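Local coordinates for Endoglucanase(Endo-1,4-beta-glucanase)protein (Pseudomonas stutzeri, PDB 6R2J) that probably hydrolyses the O-glycosyl bonds of cellulose-like beta-1,4-glucans, as a family 5 endoglucanase, and is held here in complex with cellobiose, at residues 206-211 against 215-220; 281-284 against 288-291. All coordinates share one frame; numbering follows the deposited sequence.

Interaction 1 (206-211 against 215-220). With BGC (beta-D-glucopyranose), chain E.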
loop_
_atom_site.group_PDB
_atom_site.type_symbol
_atom_site.label_atom_id
_atom_site.label_comp_id
_atom_site.label_asym_id
_atom_site.label_seq_id
_atom_site.Cartn_x
_atom_site.Cartn_y
_atom_site.Cartn_z
ATOM N N HIS A 206 -4.874 2.314 6.449
ATOM C CA HIS A 206 -5.597 3.006 5.393
ATOM C C HIS A 206 -6.551 3.986 6.036
ATOM O O HIS A 206 -6.977 3.799 7.177
ATOM C CB HIS A 206 -6.358 2.007 4.524
ATOM C CG HIS A 206 -5.441 1.084 3.787
ATOM N ND1 HIS A 206 -5.874 0.012 3.047
ATOM C CD2 HIS A 206 -4.088 1.074 3.696
ATOM C CE1 HIS A 206 -4.831 -0.624 2.540
ATOM N NE2 HIS A 206 -3.739 0.025 2.885
ATOM N N LEU A 207 -6.860 5.048 5.306
ATOM C CA LEU A 207 -7.647 6.122 5.892
ATOM C C LEU A 207 -8.351 6.898 4.794
ATOM O O LEU A 207 -7.702 7.463 3.915
ATOM C CB LEU A 207 -6.728 7.054 6.710
ATOM C CG LEU A 207 -7.297 8.255 7.486
ATOM C CD1 LEU A 207 -6.275 8.631 8.589
ATOM C CD2 LEU A 207 -7.637 9.421 6.563
ATOM N N TYR A 208 -9.674 6.939 4.869
ATOM C CA TYR A 208 -10.490 7.718 3.967
ATOM C C TYR A 208 -11.354 8.679 4.777
ATOM O O TYR A 208 -11.424 8.619 6.006
ATOM C CB TYR A 208 -11.316 6.801 3.066
ATOM C CG TYR A 208 -10.476 6.022 2.078
ATOM C CD1 TYR A 208 -10.135 6.573 0.854
ATOM C CD2 TYR A 208 -10.042 4.723 2.369
ATOM C CE1 TYR A 208 -9.386 5.850 -0.070
ATOM C CE2 TYR A 208 -9.259 4.003 1.481
ATOM C CZ TYR A 208 -8.949 4.555 0.247
ATOM O OH TYR A 208 -8.215 3.849 -0.676
ATOM N N PHE A 209 -12.020 9.579 4.075
ATOM C CA PHE A 209 -12.656 10.715 4.726
ATOM C C PHE A 209 -14.179 10.632 4.812
ATOM O O PHE A 209 -14.788 11.566 5.353
ATOM C CB PHE A 209 -12.290 11.993 3.960
ATOM C CG PHE A 209 -10.828 12.327 3.964
ATOM C CD1 PHE A 209 -9.965 11.773 4.922
ATOM C CD2 PHE A 209 -10.325 13.235 3.042
ATOM C CE1 PHE A 209 -8.625 12.104 4.934
ATOM C CE2 PHE A 209 -8.997 13.600 3.069
ATOM C CZ PHE A 209 -8.140 13.019 4.005
ATOM N N ASP A 210 -14.814 9.600 4.226
ATOM C CA ASP A 210 -16.270 9.508 4.241
ATOM C C ASP A 210 -16.760 8.890 5.555
ATOM O O ASP A 210 -15.992 8.317 6.345
ATOM C CB ASP A 210 -16.864 8.820 3.003
ATOM C CG ASP A 210 -16.196 7.511 2.652
ATOM O OD1 ASP A 210 -15.103 7.239 3.176
ATOM O OD2 ASP A 210 -16.754 6.754 1.819
ATOM N N ASP A 211 -18.077 9.051 5.786
ATOM C CA ASP A 211 -18.675 8.828 7.095
ATOM C C ASP A 211 -18.577 7.386 7.525
ATOM O O ASP A 211 -18.616 7.098 8.729
ATOM C CB ASP A 211 -20.144 9.160 7.021
ATOM C CG ASP A 211 -20.409 10.627 6.960
ATOM O OD1 ASP A 211 -19.450 11.429 6.936
ATOM O OD2 ASP A 211 -21.606 10.995 7.009
ATOM N N GLY A 215 -14.038 4.892 1.810
ATOM C CA GLY A 215 -13.400 5.391 0.623
ATOM C C GLY A 215 -14.223 5.250 -0.635
ATOM O O GLY A 215 -13.714 5.574 -1.718
ATOM N N LYS A 216 -15.471 4.778 -0.531
ATOM C CA LYS A 216 -16.374 4.737 -1.681
ATOM C C LYS A 216 -16.957 6.120 -1.984
ATOM O O LYS A 216 -17.335 6.402 -3.130
ATOM C CB LYS A 216 -17.546 3.787 -1.434
ATOM C CG LYS A 216 -17.177 2.371 -1.109
ATOM C CD LYS A 216 -18.481 1.579 -0.729
ATOM C CE LYS A 216 -18.280 0.620 0.475
ATOM N NZ LYS A 216 -17.038 -0.257 0.400
ATOM N N TYR A 217 -17.040 6.983 -0.969
ATOM C CA TYR A 217 -17.513 8.348 -1.140
ATOM C C TYR A 217 -18.903 8.385 -1.777
ATOM O O TYR A 217 -19.159 9.095 -2.750
ATOM C CB TYR A 217 -16.491 9.155 -1.933
ATOM C CG TYR A 217 -15.268 9.483 -1.133
ATOM C CD1 TYR A 217 -15.266 10.554 -0.256
ATOM C CD2 TYR A 217 -14.109 8.715 -1.238
ATOM C CE1 TYR A 217 -14.139 10.877 0.482
ATOM C CE2 TYR A 217 -12.964 9.024 -0.478
ATOM C CZ TYR A 217 -12.992 10.117 0.371
ATOM O OH TYR A 217 -11.887 10.472 1.122
ATOM N N MET A 218 -19.814 7.612 -1.210
ATOM C CA MET A 218 -21.209 7.730 -1.595
ATOM C C MET A 218 -21.746 9.103 -1.202
ATOM O O MET A 218 -21.212 9.786 -0.325
ATOM C CB MET A 218 -22.024 6.633 -0.930
ATOM C CG MET A 218 -21.489 5.257 -1.324
ATOM S SD MET A 218 -22.498 3.939 -0.750
ATOM C CE MET A 218 -21.606 3.611 0.800
ATOM N N ALA A 219 -22.798 9.519 -1.904
ATOM C CA ALA A 219 -23.283 10.890 -1.750
ATOM C C ALA A 219 -23.752 11.147 -0.320
ATOM O O ALA A 219 -23.435 12.188 0.269
ATOM C CB ALA A 219 -24.413 11.183 -2.748
ATOM N N GLN A 220 -24.518 10.226 0.255
ATOM C CA GLN A 220 -25.077 10.462 1.582
ATOM C C GLN A 220 -24.011 10.484 2.680
ATOM O O GLN A 220 -24.233 11.092 3.732
ATOM C CB GLN A 220 -26.191 9.434 1.846
ATOM C CG GLN A 220 -25.717 8.036 2.344
ATOM C CD GLN A 220 -25.406 7.039 1.224
ATOM O OE1 GLN A 220 -25.088 7.424 0.083
ATOM N NE2 GLN A 220 -25.480 5.748 1.556
HETATM C C2 BGC E . -12.136 0.713 6.692
HETATM C C3 BGC E . -10.661 0.916 6.833
HETATM C C4 BGC E . -10.158 0.866 5.428
HETATM C C5 BGC E . -11.059 1.383 4.351
HETATM C C6 BGC E . -10.226 1.246 3.112
HETATM C C1 BGC E . -13.021 1.093 5.478
HETATM O O2 BGC E . -12.696 1.051 8.026
HETATM O O3 BGC E . -10.034 -0.096 7.629
HETATM O O4 BGC E . -8.915 1.488 5.657
HETATM O O5 BGC E . -12.285 0.506 4.329
HETATM O O6 BGC E . -11.134 1.265 1.980
HETATM O O HOH W 1 -19.222 5.988 1.368
HETATM O O HOH W 2 -22.736 12.681 5.265
#
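D210 and Y217 meet twice, through a carboxylate and through a ring. OD1 of D210 takes G215 N on its syn lone pair at 2.9 Å. Y217 N reaches OD2 of D210 at 2.8 Å, tilted out of the carboxylate plane, so one short acidic side chain grips two amides. With CG placed between the backbone N and the carbonyl carbon (chi1 49°), the carboxylate of D210 turns to these amides, and CG lies 4.3 Å above the plane of the Y217 ring, over its centre. With an alanine in place of D210, G215 N and Y217 N would probably lose these acceptors and the turn be less firmly held. Y217 OH accepts F209 N at 3.1 Å in a bent bond (146°). G215 suits a tight spot: its CA makes a CH-pi contact over the face of Y208, where a CB would collide with Y208 CG. The loop lines the glycan pocket, to which H206, Y208 and K216 belong; CE2 of Y208 lies 3.3 Å from BGC C6, and the Y208 OH is hydrogen-bonded to E252. After strand 201-206, R233 of helix 229-244 hydrogen-bonds the carbonyls of Y208 and D210, and F209 packs on helix 260-276.

Interaction 2 (281-284 against 288-291)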
loop_
_atom_site.group_PDB
_atom_site.type_symbol
_atom_site.label_atom_id
_atom_site.label_comp_id
_atom_site.label_asym_id
_atom_site.label_seq_id
_atom_site.Cartn_x
_atom_site.Cartn_y
_atom_site.Cartn_z
ATOM N N ALA A 281 0.616 6.605 0.564
ATOM C CA ALA A 281 0.410 6.331 -0.852
ATOM C C ALA A 281 -1.023 6.695 -1.204
ATOM O O ALA A 281 -1.972 6.206 -0.586
ATOM C CB ALA A 281 0.733 4.867 -1.197
ATOM N N TYR A 282 -1.152 7.609 -2.163
ATOM C CA TYR A 282 -2.440 8.033 -2.667
ATOM C C TYR A 282 -3.097 6.912 -3.451
ATOM O O TYR A 282 -2.436 6.220 -4.214
ATOM C CB TYR A 282 -2.243 9.234 -3.607
ATOM C CG TYR A 282 -3.564 9.808 -4.033
ATOM C CD1 TYR A 282 -4.181 10.740 -3.256
ATOM C CD2 TYR A 282 -4.213 9.372 -5.171
ATOM C CE1 TYR A 282 -5.371 11.251 -3.597
ATOM C CE2 TYR A 282 -5.423 9.846 -5.497
ATOM C CZ TYR A 282 -6.002 10.796 -4.696
ATOM O OH TYR A 282 -7.236 11.292 -4.969
ATOM N N TRP A 283 -4.424 6.789 -3.319
ATOM C CA TRP A 283 -5.229 5.851 -4.101
ATOM C C TRP A 283 -6.116 6.607 -5.088
ATOM O O TRP A 283 -7.107 7.220 -4.666
ATOM C CB TRP A 283 -6.125 5.056 -3.153
ATOM C CG TRP A 283 -6.874 3.976 -3.930
ATOM C CD1 TRP A 283 -8.098 4.081 -4.567
ATOM C CD2 TRP A 283 -6.411 2.644 -4.179
ATOM N NE1 TRP A 283 -8.401 2.892 -5.197
ATOM C CE2 TRP A 283 -7.385 1.999 -4.972
ATOM C CE3 TRP A 283 -5.261 1.941 -3.816
ATOM C CZ2 TRP A 283 -7.230 0.676 -5.390
ATOM C CZ3 TRP A 283 -5.138 0.654 -4.195
ATOM C CH2 TRP A 283 -6.093 0.034 -4.995
ATOM N N ALA A 284 -5.813 6.552 -6.395
ATOM C CA ALA A 284 -4.724 5.776 -6.986
ATOM C C ALA A 284 -4.425 6.406 -8.322
ATOM O O ALA A 284 -5.285 7.108 -8.836
ATOM C CB ALA A 284 -5.139 4.334 -7.192
ATOM N N GLY A 288 -6.244 2.377 -16.626
ATOM C CA GLY A 288 -7.527 1.757 -16.484
ATOM C C GLY A 288 -8.519 2.416 -15.560
ATOM O O GLY A 288 -9.564 1.814 -15.308
ATOM N N TRP A 289 -8.263 3.629 -15.075
ATOM C CA TRP A 289 -9.183 4.261 -14.139
ATOM C C TRP A 289 -10.260 5.139 -14.787
ATOM O O TRP A 289 -11.156 5.636 -14.071
ATOM C CB TRP A 289 -8.393 5.127 -13.173
ATOM C CG TRP A 289 -7.599 4.376 -12.174
ATOM C CD1 TRP A 289 -6.245 4.378 -12.038
ATOM C CD2 TRP A 289 -8.110 3.555 -11.122
ATOM N NE1 TRP A 289 -5.879 3.583 -10.984
ATOM C CE2 TRP A 289 -7.009 3.071 -10.403
ATOM C CE3 TRP A 289 -9.396 3.176 -10.729
ATOM C CZ2 TRP A 289 -7.143 2.236 -9.319
ATOM C CZ3 TRP A 289 -9.528 2.325 -9.651
ATOM C CH2 TRP A 289 -8.407 1.876 -8.955
ATOM N N GLY A 290 -10.216 5.332 -16.101
ATOM C CA GLY A 290 -11.229 6.155 -16.739
ATOM C C GLY A 290 -11.425 7.462 -15.993
ATOM O O GLY A 290 -10.467 8.172 -15.675
ATOM N N THR A 291 -12.686 7.788 -15.698
ATOM C CA THR A 291 -13.024 9.015 -14.992
ATOM C C THR A 291 -13.253 8.789 -13.500
ATOM O O THR A 291 -13.925 9.594 -12.855
ATOM C CB THR A 291 -14.216 9.716 -15.654
ATOM O OG1 THR A 291 -15.348 8.846 -15.681
ATOM C CG2 THR A 291 -13.845 10.123 -17.063
#
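At the C-terminal end of the eighth strand of the (beta/alpha)8 barrel, where W283 and A284 are joined by a non-proline cis peptide, W289 folds back from the following loop onto both residues. A cis bond after a tryptophan at this place is a familiar feature of family 5 glycosidases. It goes with a corner in the chain at W283, whose indole lies beside a bound Tris molecule and about 8 Å from glucose (nearest atoms), consistent with a place in the wall of the substrate cleft. CG of W283 stands anti to the backbone N and beside the carbonyl carbon (chi1 -174°), which puts the indole on the side of the next residue; there the methyl of A284 lies over one face, 3.6 Å above the plane and offset toward the rim. Alanine suits the place, since its compact methyl touches both indoles. The two tryptophans cross at about a right angle and meet obliquely, their planes turned by 74°. W289 is also held by a hydrogen bond from NE1 to G285 O, by a stack with Y292 and by an edge-to-face contact with F23; a wide, flat residue suits a place where one side chain meets so many partners. The CZ2-CH2 side of its six-membered ring does the touching: CH2 of W289 lies 3.9 Å from NE1 of W283, and CZ2 of W289 lies 3.6 Å from CB of A284.

Followed from the N terminus, the chain first meets interaction 1 after the sixth barrel strand, 201-206, where 215-220 doubles back on 206-211 and closes a short loop before helix 229-244. It then runs through that helix, strand 248-252 and helix 260-276 before interaction 2 closes a second short loop, 288-291 turning back on the end of strand 280-285. The contacts are therefore in series, neither nested nor crossed. Both belong to loops that follow barrel strands, and their centres lie 15 Å apart. In space they join where Y208 OH packs 3.5 Å from W283 CB, bringing the sixth and eighth strand ends together beside E252 of the seventh.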